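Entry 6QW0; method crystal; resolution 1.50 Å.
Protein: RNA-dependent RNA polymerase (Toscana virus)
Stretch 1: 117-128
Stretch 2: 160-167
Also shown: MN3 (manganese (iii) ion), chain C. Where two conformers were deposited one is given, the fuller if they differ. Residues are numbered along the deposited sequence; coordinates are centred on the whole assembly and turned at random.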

# COMPACT_ATOMS: atom_id res chain seq x y z
N ILE A 117 5.45 5.64 8.76
CA ILE A 117 5.20 5.10 10.10
C ILE A 117 6.42 5.37 10.97
O ILE A 117 7.53 4.92 10.66
N GLU A 118 6.21 6.07 12.09
CA GLU A 118 7.27 6.41 13.03
C GLU A 118 7.14 5.52 14.27
O GLU A 118 6.04 5.39 14.81
N THR A 119 8.25 4.92 14.71
CA THR A 119 8.27 4.08 15.90
C THR A 119 8.97 4.80 17.05
O THR A 119 9.75 5.74 16.85
N GLU A 120 8.71 4.33 18.28
CA GLU A 120 9.33 4.95 19.46
C GLU A 120 10.84 4.78 19.44
O GLU A 120 11.58 5.68 19.87
N THR A 121 11.33 3.64 18.95
CA THR A 121 12.76 3.40 18.88
C THR A 121 13.44 4.37 17.92
O THR A 121 14.66 4.56 17.99
N GLY A 122 12.68 5.03 17.06
CA GLY A 122 13.22 6.06 16.19
C GLY A 122 13.48 5.64 14.76
O GLY A 122 14.23 6.33 14.07
N HIS A 123 12.93 4.52 14.32
CA HIS A 123 12.97 4.17 12.92
C HIS A 123 11.73 4.72 12.23
O HIS A 123 10.69 4.94 12.85
N VAL A 124 11.85 4.96 10.92
CA VAL A 124 10.73 5.41 10.10
C VAL A 124 10.55 4.42 8.97
O VAL A 124 11.51 4.06 8.28
N TYR A 125 9.32 3.96 8.77
CA TYR A 125 9.01 3.00 7.72
C TYR A 125 8.16 3.70 6.67
O TYR A 125 7.12 4.28 6.99
N VAL A 126 8.63 3.68 5.43
CA VAL A 126 7.92 4.30 4.31
C VAL A 126 7.39 3.17 3.44
O VAL A 126 8.15 2.28 3.04
N VAL A 127 6.08 3.18 3.17
CA VAL A 127 5.43 2.09 2.45
C VAL A 127 4.67 2.68 1.26
O VAL A 127 3.94 3.66 1.42
N GLU A 128 4.86 2.11 0.08
CA GLU A 128 4.16 2.58 -1.11
C GLU A 128 3.46 1.42 -1.77
O GLU A 128 4.05 0.34 -1.95
N ILE A 160 18.34 11.89 9.24
CA ILE A 160 17.64 12.37 10.43
C ILE A 160 17.20 11.20 11.29
O ILE A 160 17.53 11.13 12.47
N LYS A 161 16.45 10.26 10.69
CA LYS A 161 16.06 9.03 11.34
C LYS A 161 16.21 7.93 10.30
O LYS A 161 15.90 8.16 9.13
N PRO A 162 16.66 6.75 10.70
CA PRO A 162 16.78 5.65 9.73
C PRO A 162 15.43 5.32 9.11
O PRO A 162 14.40 5.33 9.78
N ILE A 163 15.45 5.04 7.81
CA ILE A 163 14.24 4.71 7.06
C ILE A 163 14.41 3.32 6.45
O ILE A 163 15.48 2.99 5.93
N SER A 164 13.34 2.53 6.47
CA SER A 164 13.24 1.34 5.63
C SER A 164 12.13 1.58 4.62
O SER A 164 11.05 2.04 5.00
N LEU A 165 12.40 1.30 3.34
CA LEU A 165 11.47 1.60 2.26
C LEU A 165 10.85 0.30 1.77
O LEU A 165 11.56 -0.59 1.29
N TYR A 166 9.52 0.19 1.86
CA TYR A 166 8.80 -1.02 1.48
C TYR A 166 7.81 -0.72 0.36
O TYR A 166 7.19 0.35 0.34
N ILE A 167 7.65 -1.68 -0.54
CA ILE A 167 6.77 -1.56 -1.71
C ILE A 167 5.86 -2.77 -1.75
O ILE A 167 6.31 -3.89 -1.47

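Successive side chains along a strand alternate between the two faces of a sheet, and in-register pairing sets matching residues of neighbouring strands side by side, so each face can have its own character; the pairing of residues 124-128 with 163-167 in this viral polymerase illustrates the principle well. One face carries Val124, Val126 and Glu128 beside Ile163, Leu165 and Ile167. Val126 lies at its apolar centre, buried and in the t rotamer, and its two methyls reach different neighbours: CG2 meets CG2 of Ile163 (m, t) at 3.8 Å, while CG1 meets CD1 of Leu165 (t, p) at 3.8 Å. Val124, also t, sets its CB 4.0 Å from CG1 of Ile163. At the far end, Ile167 adopts the m, m rotamer, which brings its CD1 within 4.0 Å of CB of Glu128.

The other face holds Tyr125 and Val127 beside Ser164 and Tyr166, and here two aromatic rings join Val127 and the small Ser164. Both tyrosines have chi1 in the m well, and the rings meet edge to edge, with Tyr125 CD1 3.9 Å from Tyr166 CE2. Tyr125 CD1 also lies 3.8 Å from CB of Ser164, whose small side chain (m) sits beside the ring. Val127, in the t rotamer, is in looser contact, its CG2 4.2 Å from CB of Tyr166.

Between these faces the backbone fixes the register. Val124 N donates to Pro162 O at 2.8 Å and Ser164 N to Val124 O at 3.0 Å; the ladder continues from Val126 N to Ser164 O at 3.0 Å, Tyr166 N to Val126 O at 2.8 Å, and Glu128 N to Tyr166 O at 2.9 Å.

Before the strands pair, the packing continues through the loops. His123 (m) brings CD2 to 3.4 Å from CG of Pro162, an oblique approach to the imidazole. Lys161 points toward the first stretch and runs out from an m chi1 through three t torsions. Lys161 CD lies 3.8 Å from Val124 CG2, and Lys161 NZ goes on to form a salt bridge with exposed Glu118, donating to Glu118 OE2 at 2.8 Å. Glu118 starts sideways from a t chi1, but its carboxylate comes nearer and closes this polar edge.

At the opposite end of the ladder, Glu128 (t, p) keeps its CB against Ile167 while its end leads away from the second stretch. There Glu128 OE2 binds the MN atom of the manganese ion MN3 at 2.2 Å; two waters, each with its O 2.4 Å from the MN atom, also bind it, as do ligands from elsewhere in the structure.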

# COMPACT_ATOMS: atom_id res chain seq x y z
CB ILE A 117 4.90 3.60 10.05
CG1 ILE A 117 3.76 3.32 9.07
CG2 ILE A 117 4.58 3.08 11.44
CD1 ILE A 117 3.66 1.86 8.66
CB GLU A 118 7.18 7.90 13.38
CG GLU A 118 7.97 8.38 14.58
CD GLU A 118 8.75 9.67 14.28
OE1 GLU A 118 8.17 10.60 13.69
OE2 GLU A 118 9.94 9.74 14.65
CB THR A 119 8.97 2.74 15.64
OG1 THR A 119 10.37 2.95 15.41
CG2 THR A 119 8.37 2.04 14.44
CB GLU A 120 8.74 4.35 20.74
CG GLU A 120 7.27 4.65 20.93
CD GLU A 120 6.74 4.14 22.26
OE1 GLU A 120 7.53 3.58 23.05
OE2 GLU A 120 5.53 4.30 22.51
CB THR A 121 13.00 1.94 18.49
OG1 THR A 121 12.58 1.11 19.57
CG2 THR A 121 14.47 1.66 18.20
CB HIS A 123 13.03 2.65 12.74
CG HIS A 123 14.35 2.04 13.12
ND1 HIS A 123 14.60 1.54 14.38
CD2 HIS A 123 15.48 1.83 12.40
CE1 HIS A 123 15.83 1.06 14.43
NE2 HIS A 123 16.39 1.24 13.24
CB VAL A 124 10.94 6.83 9.56
CG1 VAL A 124 9.78 7.20 8.64
CG2 VAL A 124 11.08 7.83 10.72
CB TYR A 125 8.31 1.77 8.31
CG TYR A 125 9.18 1.07 9.34
CD1 TYR A 125 10.10 0.10 8.96
CD2 TYR A 125 9.12 1.43 10.69
CE1 TYR A 125 10.92 -0.52 9.91
CE2 TYR A 125 9.94 0.82 11.63
CZ TYR A 125 10.83 -0.15 11.23
OH TYR A 125 11.63 -0.75 12.18
CB VAL A 126 8.84 5.25 3.52
CG1 VAL A 126 8.15 5.77 2.27
CG2 VAL A 126 9.31 6.41 4.41
CB VAL A 127 4.47 1.28 3.34
CG1 VAL A 127 3.92 0.08 2.57
CG2 VAL A 127 5.17 0.80 4.61
CB GLU A 128 5.11 3.27 -2.10
CG GLU A 128 4.43 3.72 -3.38
CD GLU A 128 3.36 4.79 -3.16
OE1 GLU A 128 3.35 5.50 -2.14
OE2 GLU A 128 2.52 4.94 -4.06
CB ILE A 160 16.44 13.24 10.02
CG1 ILE A 160 16.92 14.44 9.20
CG2 ILE A 160 15.65 13.69 11.26
CD1 ILE A 160 15.80 15.28 8.72
CB LYS A 161 14.60 9.04 11.84
CG LYS A 161 14.31 10.14 12.86
CD LYS A 161 12.81 10.30 13.08
CE LYS A 161 12.52 11.47 14.02
NZ LYS A 161 11.21 12.11 13.73
CB PRO A 162 17.33 4.49 10.56
CG PRO A 162 16.97 4.82 11.96
CD PRO A 162 16.99 6.31 12.07
CB ILE A 163 13.97 5.76 5.96
CG1 ILE A 163 13.61 7.12 6.57
CG2 ILE A 163 12.85 5.28 4.99
CD1 ILE A 163 13.55 8.24 5.53
CB SER A 164 12.96 0.09 6.47
OG SER A 164 14.05 -0.20 7.32
CB LEU A 165 12.16 2.31 1.10
CG LEU A 165 11.35 2.55 -0.18
CD1 LEU A 165 10.12 3.41 0.09
CD2 LEU A 165 12.24 3.21 -1.25
CB TYR A 166 8.04 -1.62 2.67
CG TYR A 166 8.92 -2.31 3.69
CD1 TYR A 166 9.54 -3.53 3.40
CD2 TYR A 166 9.14 -1.73 4.95
CE1 TYR A 166 10.34 -4.17 4.33
CE2 TYR A 166 9.94 -2.36 5.89
CZ TYR A 166 10.55 -3.57 5.57
OH TYR A 166 11.34 -4.20 6.50
CB ILE A 167 7.56 -1.50 -3.03
CG1 ILE A 167 8.70 -0.47 -2.96
CG2 ILE A 167 6.63 -1.23 -4.20
CD1 ILE A 167 8.25 0.98 -2.89
MN MN3 C . 0.40 4.22 -4.09
O HOH W 1 -0.43 6.40 -4.44
O HOH W 2 0.41 4.76 -6.39